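Tubulin-like protein CetZ2 (Haloferax volcanii, PDB 4B45) binds GTP as a tubulin-like cytoskeletal GTPase, takes part in the control of cell shape and is seen here with a GTP analogue. Local coordinates at residues Gly12-Ser17 with Ala181-Ile186; Val190-Ala195 with Leu225-Ala230. All coordinates share one frame; numbering follows the deposited sequence.

Contact 1 of 2, residues Gly12-Ser17 with Ala181-Ile186; sequences GGKLAS and AINEAI. With GSP (5'-guanosine-diphosphate-monothiophosphate), chain C.
Lys14 and Leu15 face Asn183 and Ile186 where two helices of the tubulin/FtsZ GTPase fold meet beside the guanine base: helix 9-26, which follows the first strand of the Rossmann-like half, and the long central helix 175-196. The two segments run in broadly the same direction, 46° apart, with their axes 9.2 Å from each other. No hydrogen bond joins them directly; GTPγS supplies the polar link.

Asn183 reads the base with both ends of its amide. Its OD1 accepts from GSP N1 at 2.7 Å and, more weakly, from N2, while Asn183 ND2 donates to GSP O6 at 3.1 Å with an N-H...O angle of 161°. The amide and purine planes lie within about 10° of each other, so the paired bonds fix the amide's rotation and suit a purine with N1-H beside O6, as in guanine.

Lys14 comes to the same O6 from the other helix. Its chain passes the oxygen, with CD 3.2 Å from GSP O6, and a bend at chi3 brings NZ into a weak hydrogen bond with that atom. A methionine in its place would remove the ammonium, and O6 would probably be left with the Asn183 amide but without this weak second donor and the nearby positive charge. Gln10, Ala11 and Gly108 hold the nucleotide further through their backbone amides.

Apolar packing is built on Leu15, which also touches Leu130 and Ile132 of strand 127-133. Its CD1 reaches the central helix, lying 3.7 Å from the backbone O of Asn183. The same methyl meets Ile186 CG2 at 3.8 Å, one turn further along that helix.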
loop_
_atom_site.group_PDB
_atom_site.type_symbol
_atom_site.label_atom_id
_atom_site.label_comp_id
_atom_site.label_asym_id
_atom_site.label_seq_id
_atom_site.Cartn_x
_atom_site.Cartn_y
_atom_site.Cartn_z
ATOM N N GLY A 12 10.872 -0.550 -3.032
ATOM C CA GLY A 12 10.318 0.370 -2.047
ATOM C C GLY A 12 10.530 1.835 -2.402
ATOM O O GLY A 12 9.633 2.667 -2.245
ATOM N N GLY A 13 11.715 2.160 -2.898
ATOM C CA GLY A 13 12.010 3.534 -3.256
ATOM C C GLY A 13 11.228 3.958 -4.483
ATOM O O GLY A 13 10.825 5.114 -4.616
ATOM N N LYS A 14 11.028 3.016 -5.397
ATOM C CA LYS A 14 10.257 3.284 -6.603
ATOM C C LYS A 14 8.769 3.513 -6.290
ATOM O O LYS A 14 8.150 4.447 -6.798
ATOM C CB LYS A 14 10.424 2.149 -7.612
ATOM C CG LYS A 14 11.667 2.272 -8.488
ATOM C CD LYS A 14 11.474 1.504 -9.803
ATOM C CE LYS A 14 12.402 0.284 -9.905
ATOM N NZ LYS A 14 12.011 -0.680 -10.997
ATOM N N LEU A 15 8.198 2.658 -5.453
ATOM C CA LEU A 15 6.797 2.810 -5.080
ATOM C C LEU A 15 6.607 4.057 -4.219
ATOM O O LEU A 15 5.660 4.811 -4.418
ATOM C CB LEU A 15 6.279 1.553 -4.370
ATOM C CG LEU A 15 4.809 1.541 -3.927
ATOM C CD1 LEU A 15 3.903 1.909 -5.086
ATOM C CD2 LEU A 15 4.440 0.176 -3.365
ATOM N N ALA A 16 7.513 4.284 -3.273
ATOM C CA ALA A 16 7.455 5.503 -2.459
ATOM C C ALA A 16 7.529 6.784 -3.297
ATOM O O ALA A 16 6.850 7.762 -2.999
ATOM C CB ALA A 16 8.537 5.503 -1.388
ATOM N N SER A 17 8.343 6.776 -4.345
ATOM C CA SER A 17 8.402 7.912 -5.271
ATOM C C SER A 17 7.095 8.117 -6.031
ATOM O O SER A 17 6.661 9.252 -6.225
ATOM C CB SER A 17 9.539 7.737 -6.283
ATOM O OG SER A 17 10.803 7.764 -5.640
ATOM N N ALA A 181 3.558 0.504 -14.105
ATOM C CA ALA A 181 2.096 0.398 -14.104
ATOM C C ALA A 181 1.589 -0.078 -12.762
ATOM O O ALA A 181 0.578 0.412 -12.275
ATOM C CB ALA A 181 1.592 -0.535 -15.223
ATOM N N ILE A 182 2.281 -1.036 -12.156
ATOM C CA ILE A 182 1.883 -1.489 -10.821
ATOM C C ILE A 182 2.028 -0.370 -9.808
ATOM O O ILE A 182 1.128 -0.106 -9.012
ATOM C CB ILE A 182 2.745 -2.649 -10.325
ATOM C CG1 ILE A 182 2.602 -3.862 -11.246
ATOM C CG2 ILE A 182 2.370 -3.005 -8.890
ATOM C CD1 ILE A 182 3.627 -4.954 -10.962
ATOM N N ASN A 183 3.169 0.300 -9.846
ATOM C CA ASN A 183 3.423 1.364 -8.895
ATOM C C ASN A 183 2.395 2.477 -9.020
ATOM O O ASN A 183 1.937 3.043 -8.020
ATOM C CB ASN A 183 4.822 1.939 -9.098
ATOM C CG ASN A 183 5.909 0.952 -8.768
ATOM O OD1 ASN A 183 5.672 -0.066 -8.104
ATOM N ND2 ASN A 183 7.117 1.248 -9.217
ATOM N N GLU A 184 2.039 2.791 -10.258
ATOM C CA GLU A 184 1.111 3.877 -10.513
ATOM C C GLU A 184 -0.308 3.544 -10.044
ATOM O O GLU A 184 -1.030 4.418 -9.548
ATOM C CB GLU A 184 1.119 4.240 -11.993
ATOM C CG GLU A 184 2.294 5.100 -12.406
ATOM C CD GLU A 184 2.037 6.577 -12.178
ATOM O OE1 GLU A 184 1.709 6.960 -11.030
ATOM O OE2 GLU A 184 2.163 7.357 -13.150
ATOM N N ALA A 185 -0.708 2.285 -10.205
ATOM C CA ALA A 185 -2.040 1.878 -9.778
ATOM C C ALA A 185 -2.072 1.903 -8.264
ATOM O O ALA A 185 -3.061 2.308 -7.653
ATOM C CB ALA A 185 -2.379 0.494 -10.294
ATOM N N ILE A 186 -0.978 1.476 -7.648
ATOM C CA ILE A 186 -0.947 1.439 -6.195
ATOM C C ILE A 186 -0.956 2.853 -5.665
ATOM O O ILE A 186 -1.683 3.168 -4.716
ATOM C CB ILE A 186 0.244 0.645 -5.660
ATOM C CG1 ILE A 186 -0.009 -0.839 -5.898
ATOM C CG2 ILE A 186 0.404 0.870 -4.165
ATOM C CD1 ILE A 186 -1.318 -1.314 -5.282
HETATM P PG GSP C . 18.293 -7.008 -3.958
HETATM O O3B GSP C . 17.674 -5.967 -2.907
HETATM S S1G GSP C . 17.034 -8.532 -4.569
HETATM O O2G GSP C . 18.809 -6.251 -5.216
HETATM O O3G GSP C . 19.379 -7.666 -3.206
HETATM P PB GSP C . 16.315 -5.139 -3.046
HETATM O O1B GSP C . 16.517 -3.706 -3.475
HETATM O O2B GSP C . 15.653 -5.121 -1.675
HETATM P PA GSP C . 14.071 -5.174 -4.730
HETATM O O1A GSP C . 14.243 -4.870 -6.194
HETATM O O2A GSP C . 13.586 -3.921 -4.049
HETATM O O3A GSP C . 15.356 -5.810 -4.094
HETATM O "O5'" GSP C . 12.937 -6.211 -4.501
HETATM C "C5'" GSP C . 12.662 -7.244 -5.387
HETATM C "C4'" GSP C . 11.227 -7.550 -5.458
HETATM O "O4'" GSP C . 10.492 -6.386 -5.698
HETATM C "C3'" GSP C . 10.903 -8.469 -6.565
HETATM O "O3'" GSP C . 9.783 -9.166 -6.172
HETATM C "C2'" GSP C . 10.565 -7.595 -7.683
HETATM O "O2'" GSP C . 9.651 -8.230 -8.512
HETATM C "C1'" GSP C . 9.914 -6.478 -7.024
HETATM N N9 GSP C . 10.084 -5.181 -7.647
HETATM C C8 GSP C . 11.229 -4.649 -8.088
HETATM N N7 GSP C . 10.988 -3.406 -8.551
HETATM C C5 GSP C . 9.657 -3.139 -8.388
HETATM C C6 GSP C . 8.855 -2.001 -8.676
HETATM O O6 GSP C . 9.385 -0.863 -9.256
HETATM N N1 GSP C . 7.533 -2.060 -8.389
HETATM C C2 GSP C . 6.997 -3.167 -7.828
HETATM N N2 GSP C . 5.558 -3.158 -7.538
HETATM N N3 GSP C . 7.717 -4.259 -7.531
HETATM C C4 GSP C . 9.072 -4.264 -7.815
#

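Contact 2 of 2, residues Val190-Ala195 with Leu225-Ala230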
loop_
_atom_site.group_PDB
_atom_site.type_symbol
_atom_site.label_atom_id
_atom_site.label_comp_id
_atom_site.label_asym_id
_atom_site.label_seq_id
_atom_site.Cartn_x
_atom_site.Cartn_y
_atom_site.Cartn_z
ATOM N N VAL A 190 -3.671 4.189 -2.963
ATOM C CA VAL A 190 -3.207 4.597 -1.640
ATOM C C VAL A 190 -3.342 6.101 -1.468
ATOM O O VAL A 190 -3.837 6.573 -0.442
ATOM C CB VAL A 190 -1.763 4.135 -1.386
ATOM C CG1 VAL A 190 -1.240 4.678 -0.052
ATOM C CG2 VAL A 190 -1.693 2.610 -1.411
ATOM N N GLY A 191 -2.929 6.848 -2.490
ATOM C CA GLY A 191 -3.036 8.297 -2.478
ATOM C C GLY A 191 -4.449 8.792 -2.195
ATOM O O GLY A 191 -4.634 9.725 -1.410
ATOM N N LEU A 192 -5.445 8.169 -2.833
ATOM C CA LEU A 192 -6.833 8.564 -2.647
ATOM C C LEU A 192 -7.259 8.237 -1.228
ATOM O O LEU A 192 -7.995 8.994 -0.606
ATOM C CB LEU A 192 -7.756 7.840 -3.644
ATOM C CG LEU A 192 -7.704 8.341 -5.083
ATOM C CD1 LEU A 192 -8.576 7.473 -5.995
ATOM C CD2 LEU A 192 -8.088 9.810 -5.189
ATOM N N LEU A 193 -6.799 7.097 -0.721
ATOM C CA LEU A 193 -7.104 6.719 0.652
ATOM C C LEU A 193 -6.539 7.747 1.628
ATOM O O LEU A 193 -7.208 8.153 2.581
ATOM C CB LEU A 193 -6.535 5.342 0.955
ATOM C CG LEU A 193 -6.662 4.889 2.405
ATOM C CD1 LEU A 193 -8.081 4.468 2.660
ATOM C CD2 LEU A 193 -5.688 3.755 2.721
ATOM N N LEU A 194 -5.305 8.174 1.375
ATOM C CA LEU A 194 -4.661 9.185 2.192
ATOM C C LEU A 194 -5.322 10.542 2.024
ATOM O O LEU A 194 -5.427 11.311 2.981
ATOM C CB LEU A 194 -3.170 9.285 1.835
ATOM C CG LEU A 194 -2.313 8.031 2.039
ATOM C CD1 LEU A 194 -0.899 8.243 1.485
ATOM C CD2 LEU A 194 -2.259 7.641 3.512
ATOM N N ALA A 195 -5.774 10.842 0.808
ATOM C CA ALA A 195 -6.350 12.155 0.526
ATOM C C ALA A 195 -7.751 12.361 1.119
ATOM O O ALA A 195 -8.132 13.494 1.449
ATOM C CB ALA A 195 -6.386 12.402 -0.969
ATOM N N LEU A 225 -6.354 -3.318 -0.263
ATOM C CA LEU A 225 -7.016 -2.091 -0.668
ATOM C C LEU A 225 -7.659 -2.276 -2.020
ATOM O O LEU A 225 -6.969 -2.486 -3.002
ATOM C CB LEU A 225 -6.036 -0.916 -0.700
ATOM C CG LEU A 225 -6.701 0.440 -0.998
ATOM C CD1 LEU A 225 -7.875 0.717 -0.027
ATOM C CD2 LEU A 225 -5.704 1.611 -0.981
ATOM N N GLY A 226 -8.986 -2.207 -2.062
ATOM C CA GLY A 226 -9.712 -2.428 -3.293
ATOM C C GLY A 226 -10.099 -1.141 -3.992
ATOM O O GLY A 226 -10.400 -0.132 -3.346
ATOM N N TYR A 227 -10.110 -1.180 -5.320
ATOM C CA TYR A 227 -10.534 -0.028 -6.104
ATOM C C TYR A 227 -11.273 -0.434 -7.387
ATOM O O TYR A 227 -10.879 -1.386 -8.077
ATOM C CB TYR A 227 -9.333 0.857 -6.426
ATOM C CG TYR A 227 -9.648 2.046 -7.305
ATOM C CD1 TYR A 227 -10.164 3.209 -6.765
ATOM C CD2 TYR A 227 -9.420 2.001 -8.679
ATOM C CE1 TYR A 227 -10.452 4.303 -7.570
ATOM C CE2 TYR A 227 -9.709 3.081 -9.491
ATOM C CZ TYR A 227 -10.229 4.228 -8.929
ATOM O OH TYR A 227 -10.507 5.315 -9.728
ATOM N N ALA A 228 -12.364 0.273 -7.680
ATOM C CA ALA A 228 -13.040 0.162 -8.977
ATOM C C ALA A 228 -13.841 1.425 -9.262
ATOM O O ALA A 228 -14.301 2.095 -8.332
ATOM C CB ALA A 228 -13.944 -1.072 -9.034
ATOM N N SER A 229 -14.009 1.754 -10.542
ATOM C CA SER A 229 -14.723 2.978 -10.917
ATOM C C SER A 229 -15.685 2.785 -12.083
ATOM O O SER A 229 -15.623 1.796 -12.811
ATOM C CB SER A 229 -13.746 4.107 -11.246
ATOM O OG SER A 229 -13.141 3.897 -12.512
ATOM N N ALA A 230 -16.574 3.754 -12.252
ATOM C CA ALA A 230 -17.595 3.688 -13.289
ATOM C C ALA A 230 -17.989 5.094 -13.673
ATOM O O ALA A 230 -17.887 6.020 -12.860
ATOM C CB ALA A 230 -18.801 2.956 -12.777
#
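The last turns of the central helix of the tubulin/FtsZ fold pack on the sheet at strand 222-231, with Val190, Leu192 and Leu193 meeting Leu225 and Tyr227. This is helix-on-sheet packing close to perpendicular: the segment axes make an angle of 99° and come within 10.0 Å. No hydrogen bond passes between the segments, and all five touching residues are buried.

Leu225 makes the largest share of the contact, and does so with one methyl. Its CG stands anti to the backbone N (chi1 -175°), and CD2 comes up against the helix backbone itself, 3.8 Å from Val190 N. Around that point the same CD2 meets Val190 CG2 at 4.2 Å and Leu193 CD2 at 4.3 Å, which places it between two side chains of the helix.

Two residues along the strand, Tyr227 also points toward the helix. Leu192 CD1 lies 4.0 Å from Tyr227 CE1, in an oblique approach to the ring.

Neighbouring elements complete the packing. Leu313 of strand 309-319, the antiparallel neighbour of strand 222-231, touches both Leu192 and Tyr227, and Ala311 also touches Tyr227. Arg188 and Arg189 of the central helix also lie against Tyr227, while Phe28, in the loop after helix 9-26, packs on Leu192.

How the contacts relate
Both contacts are buried and both use helix 175-196, contact 1 taking its middle and contact 2 its C-terminal part, with centres 14 Å apart. Contact 1 pairs that helix with helix 9-26 of the GTPase region at a moderate angle, whereas contact 2 sets it almost square across a strand of the C-terminal region. The chemistry follows the place: polar groups gather at 12-17/181-186, where a nucleotide must be recognised, but at 190-195/225-230, where the side chain of Val190 is about 11 Å from that nucleotide, the meeting is wholly by van der Waals packing. One continuous helix thus joins base recognition to the sheet's C-terminal half.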